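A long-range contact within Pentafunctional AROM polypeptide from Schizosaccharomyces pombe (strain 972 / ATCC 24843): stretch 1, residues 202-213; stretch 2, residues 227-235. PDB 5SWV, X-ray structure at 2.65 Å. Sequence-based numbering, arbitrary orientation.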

# COMPACT_ATOMS: atom_id res chain seq x y z
N ASN A 202 -4.71 -25.30 -6.79
CA ASN A 202 -3.81 -26.40 -7.08
C ASN A 202 -2.50 -25.81 -7.55
O ASN A 202 -2.48 -24.94 -8.43
CB ASN A 202 -4.36 -27.29 -8.18
CG ASN A 202 -5.66 -27.97 -7.79
OD1 ASN A 202 -5.77 -28.56 -6.72
ND2 ASN A 202 -6.66 -27.89 -8.67
N MET A 203 -1.42 -26.28 -6.94
CA MET A 203 -0.09 -26.00 -7.46
C MET A 203 0.20 -26.93 -8.64
O MET A 203 -0.60 -27.81 -8.96
CB MET A 203 0.96 -26.07 -6.35
CG MET A 203 1.21 -27.43 -5.72
SD MET A 203 2.37 -27.42 -4.32
CE MET A 203 1.95 -25.92 -3.44
N GLY A 204 1.34 -26.70 -9.29
CA GLY A 204 1.69 -27.39 -10.52
C GLY A 204 1.37 -26.50 -11.69
O GLY A 204 0.47 -25.67 -11.61
N ARG A 205 2.10 -26.67 -12.79
CA ARG A 205 1.82 -25.95 -14.03
C ARG A 205 0.42 -26.22 -14.55
O ARG A 205 -0.19 -25.33 -15.14
CB ARG A 205 2.83 -26.30 -15.12
CG ARG A 205 4.23 -25.82 -14.79
CD ARG A 205 5.20 -25.98 -15.96
NE ARG A 205 6.24 -24.95 -15.90
CZ ARG A 205 6.04 -23.64 -16.12
NH1 ARG A 205 7.05 -22.80 -16.01
NH2 ARG A 205 4.83 -23.16 -16.46
N PHE A 206 -0.08 -27.44 -14.35
CA PHE A 206 -1.47 -27.77 -14.69
C PHE A 206 -2.48 -27.04 -13.80
O PHE A 206 -3.61 -26.79 -14.21
CB PHE A 206 -1.75 -29.27 -14.56
CG PHE A 206 -1.18 -30.14 -15.66
CD1 PHE A 206 -1.52 -29.95 -17.00
CD2 PHE A 206 -0.36 -31.25 -15.33
CE1 PHE A 206 -1.03 -30.79 -17.99
CE2 PHE A 206 0.13 -32.09 -16.33
CZ PHE A 206 -0.20 -31.86 -17.66
N GLY A 207 -2.08 -26.71 -12.57
CA GLY A 207 -2.96 -26.04 -11.60
C GLY A 207 -3.23 -24.57 -11.82
O GLY A 207 -4.11 -23.99 -11.18
N GLN A 208 -2.50 -23.96 -12.75
CA GLN A 208 -2.48 -22.49 -12.88
C GLN A 208 -3.85 -21.83 -13.04
O GLN A 208 -4.08 -20.75 -12.49
CB GLN A 208 -1.52 -22.06 -14.01
CG GLN A 208 -0.05 -22.36 -13.69
CD GLN A 208 0.94 -21.89 -14.73
OE1 GLN A 208 2.10 -22.27 -14.70
NE2 GLN A 208 0.50 -21.08 -15.66
N LEU A 209 -4.78 -22.47 -13.75
CA LEU A 209 -6.16 -21.97 -13.78
C LEU A 209 -6.73 -21.72 -12.36
O LEU A 209 -7.36 -20.67 -12.12
CB LEU A 209 -7.09 -22.95 -14.53
CG LEU A 209 -8.56 -22.54 -14.61
CD1 LEU A 209 -8.78 -21.20 -15.29
CD2 LEU A 209 -9.36 -23.61 -15.33
N SER A 210 -6.52 -22.65 -11.43
CA SER A 210 -7.12 -22.54 -10.11
C SER A 210 -6.56 -21.36 -9.33
O SER A 210 -7.28 -20.75 -8.56
CB SER A 210 -6.96 -23.84 -9.31
OG SER A 210 -5.60 -24.06 -8.93
N ARG A 211 -5.28 -21.04 -9.51
CA ARG A 211 -4.66 -19.85 -8.89
C ARG A 211 -5.33 -18.57 -9.39
O ARG A 211 -5.65 -17.67 -8.61
CB ARG A 211 -3.16 -19.73 -9.22
CG ARG A 211 -2.26 -20.81 -8.62
CD ARG A 211 -0.86 -20.63 -9.18
NE ARG A 211 0.13 -21.56 -8.66
CZ ARG A 211 0.73 -21.48 -7.47
NH1 ARG A 211 0.42 -20.52 -6.60
NH2 ARG A 211 1.64 -22.39 -7.14
N ILE A 212 -5.54 -18.53 -10.70
CA ILE A 212 -6.18 -17.41 -11.37
C ILE A 212 -7.59 -17.17 -10.85
O ILE A 212 -7.97 -16.03 -10.62
CB ILE A 212 -6.13 -17.64 -12.90
CG1 ILE A 212 -4.69 -17.44 -13.40
CG2 ILE A 212 -7.09 -16.72 -13.65
CD1 ILE A 212 -4.38 -18.19 -14.68
N LEU A 213 -8.35 -18.25 -10.64
CA LEU A 213 -9.72 -18.19 -10.11
C LEU A 213 -9.85 -17.99 -8.59
O LEU A 213 -10.91 -17.59 -8.10
CB LEU A 213 -10.50 -19.46 -10.48
CG LEU A 213 -10.67 -19.75 -11.98
CD1 LEU A 213 -11.44 -21.05 -12.19
CD2 LEU A 213 -11.34 -18.59 -12.69
N SER A 227 13.39 -17.43 -6.61
CA SER A 227 12.68 -18.61 -7.13
C SER A 227 11.20 -18.53 -6.84
O SER A 227 10.78 -17.72 -6.00
CB SER A 227 13.26 -19.91 -6.52
OG SER A 227 13.33 -19.85 -5.11
N LYS A 228 10.41 -19.37 -7.52
CA LYS A 228 9.01 -19.54 -7.18
C LYS A 228 8.93 -20.33 -5.90
O LYS A 228 9.75 -21.22 -5.66
CB LYS A 228 8.26 -20.32 -8.26
CG LYS A 228 8.17 -19.60 -9.59
CD LYS A 228 7.54 -20.47 -10.65
CE LYS A 228 7.77 -19.87 -12.02
NZ LYS A 228 7.04 -20.66 -13.04
N ALA A 229 7.93 -20.01 -5.10
CA ALA A 229 7.66 -20.75 -3.88
C ALA A 229 7.11 -22.14 -4.18
O ALA A 229 7.36 -23.08 -3.43
CB ALA A 229 6.69 -19.99 -2.99
N ALA A 230 6.33 -22.26 -5.24
CA ALA A 230 5.80 -23.56 -5.65
C ALA A 230 5.52 -23.60 -7.16
O ALA A 230 5.34 -22.56 -7.78
CB ALA A 230 4.54 -23.86 -4.85
N PRO A 231 5.48 -24.82 -7.74
CA PRO A 231 5.25 -24.95 -9.18
C PRO A 231 3.94 -24.31 -9.60
O PRO A 231 2.89 -24.53 -8.96
CB PRO A 231 5.19 -26.46 -9.41
CG PRO A 231 5.88 -27.07 -8.25
CD PRO A 231 5.60 -26.15 -7.10
N GLY A 232 4.00 -23.54 -10.67
CA GLY A 232 2.81 -22.93 -11.25
C GLY A 232 2.57 -21.53 -10.77
O GLY A 232 1.63 -20.89 -11.21
N GLN A 233 3.43 -21.02 -9.90
CA GLN A 233 3.20 -19.71 -9.32
C GLN A 233 3.38 -18.62 -10.36
O GLN A 233 4.30 -18.69 -11.18
CB GLN A 233 4.16 -19.47 -8.18
CG GLN A 233 3.87 -18.22 -7.39
CD GLN A 233 4.77 -18.11 -6.18
OE1 GLN A 233 5.88 -18.66 -6.16
NE2 GLN A 233 4.30 -17.39 -5.15
N LEU A 234 2.52 -17.61 -10.27
CA LEU A 234 2.49 -16.48 -11.20
C LEU A 234 2.95 -15.19 -10.53
O LEU A 234 2.86 -15.05 -9.32
CB LEU A 234 1.06 -16.29 -11.69
CG LEU A 234 0.46 -17.44 -12.48
CD1 LEU A 234 -1.02 -17.19 -12.77
CD2 LEU A 234 1.24 -17.67 -13.78
N THR A 235 3.41 -14.24 -11.34
CA THR A 235 3.68 -12.89 -10.87
C THR A 235 2.37 -12.13 -10.89
O THR A 235 1.37 -12.61 -11.45
CB THR A 235 4.74 -12.16 -11.73
OG1 THR A 235 4.27 -11.96 -13.07
CG2 THR A 235 6.04 -12.92 -11.76
O HOH W 1 3.82 -20.55 -13.51

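Where do apolar side chains meet in this contact? They meet in two small patches rather than one continuous core. In the first, Met203, at the end of a strand, has its CA-to-CB bond directed toward the second stretch, and with chi1 in p, chi2 in t and chi3 in p its CE lies 3.6 Å from Ala230 CB. Its sulfur makes a looser contact, Met203 SD being 4.4 Å from Pro231 CD. The slender, flexible thioether suits a place beside the small Ala230 methyl. In the second patch, the helix supplies Ile212, whose CG1 lies 3.7 Å from Leu234 CD1; both side chains start out sideways and then bring their ends nearer the opposing stretch.

What lets the two backbones come so close between these patches? The bare CA of Gly232 does. The CA atoms of Arg205 and Gly232 are 4.2 Å apart, and Gly204 O is 3.6 Å from Gly232 CA. Gly232 sits in the type II turn running from Ala230 to Gln233, a turn closed by a hydrogen bond from Gln233 N to Ala230 O at 3.2 Å. Its positive phi of 96° would jam a CB against the preceding carbonyl, and that CB would also fall 2.3 Å from Gly204 O, a clash. Gly204, with phi at 99°, is called for by its own backbone angles, which would jam a CB against the preceding carbonyl O, and not by the contact, since a CB there would point away from stretch 2.

Which hydrogen bonds fasten the stretches? Two, and both end on the same carbonyl. Gly204 N donates to Pro231 O over 2.7 Å, and Arg211 NH2 donates to Pro231 O over 3.1 Å, with good angles in each case. Proline has no backbone N-H to give, but its carbonyl, between the first and second central residues of the turn, is free to face stretch 1. Arg211 reaches it from the helix with an extended chain, chi1 in m followed by two t rotamers. Its guanidinium meets Pro231 O at the edge, near its plane, while Gln233 CA lies over one face, 3.6 Å from Arg211 CZ. Arg211 NE comes within 3.0 Å of Gly232 O, but the angle is too poor for a hydrogen bond. The long arginine, buried, with 73 Å² of its surface covered by stretch 2, thus combines packing with a polar anchor.

How does the contact finish at its polar edge? A water bridges the two stretches there. Water 1 donates through its O to Gln208 OE1 at 2.7 Å and to Gln233 O at 3.0 Å, and accepts a weak bond from Lys228 NZ at 3.3 Å. Gln208 suits this place because its aliphatic part packs against the turn, with Gln208 CG 3.3 Å from Gly232 O, while its amide oxygen reaches the water. Farther out, Arg205 NH1 and Lys228 NZ stand 3.7 Å apart. These are like charges, so their proximity is not an attraction; both residues are exposed, where solvent can screen them.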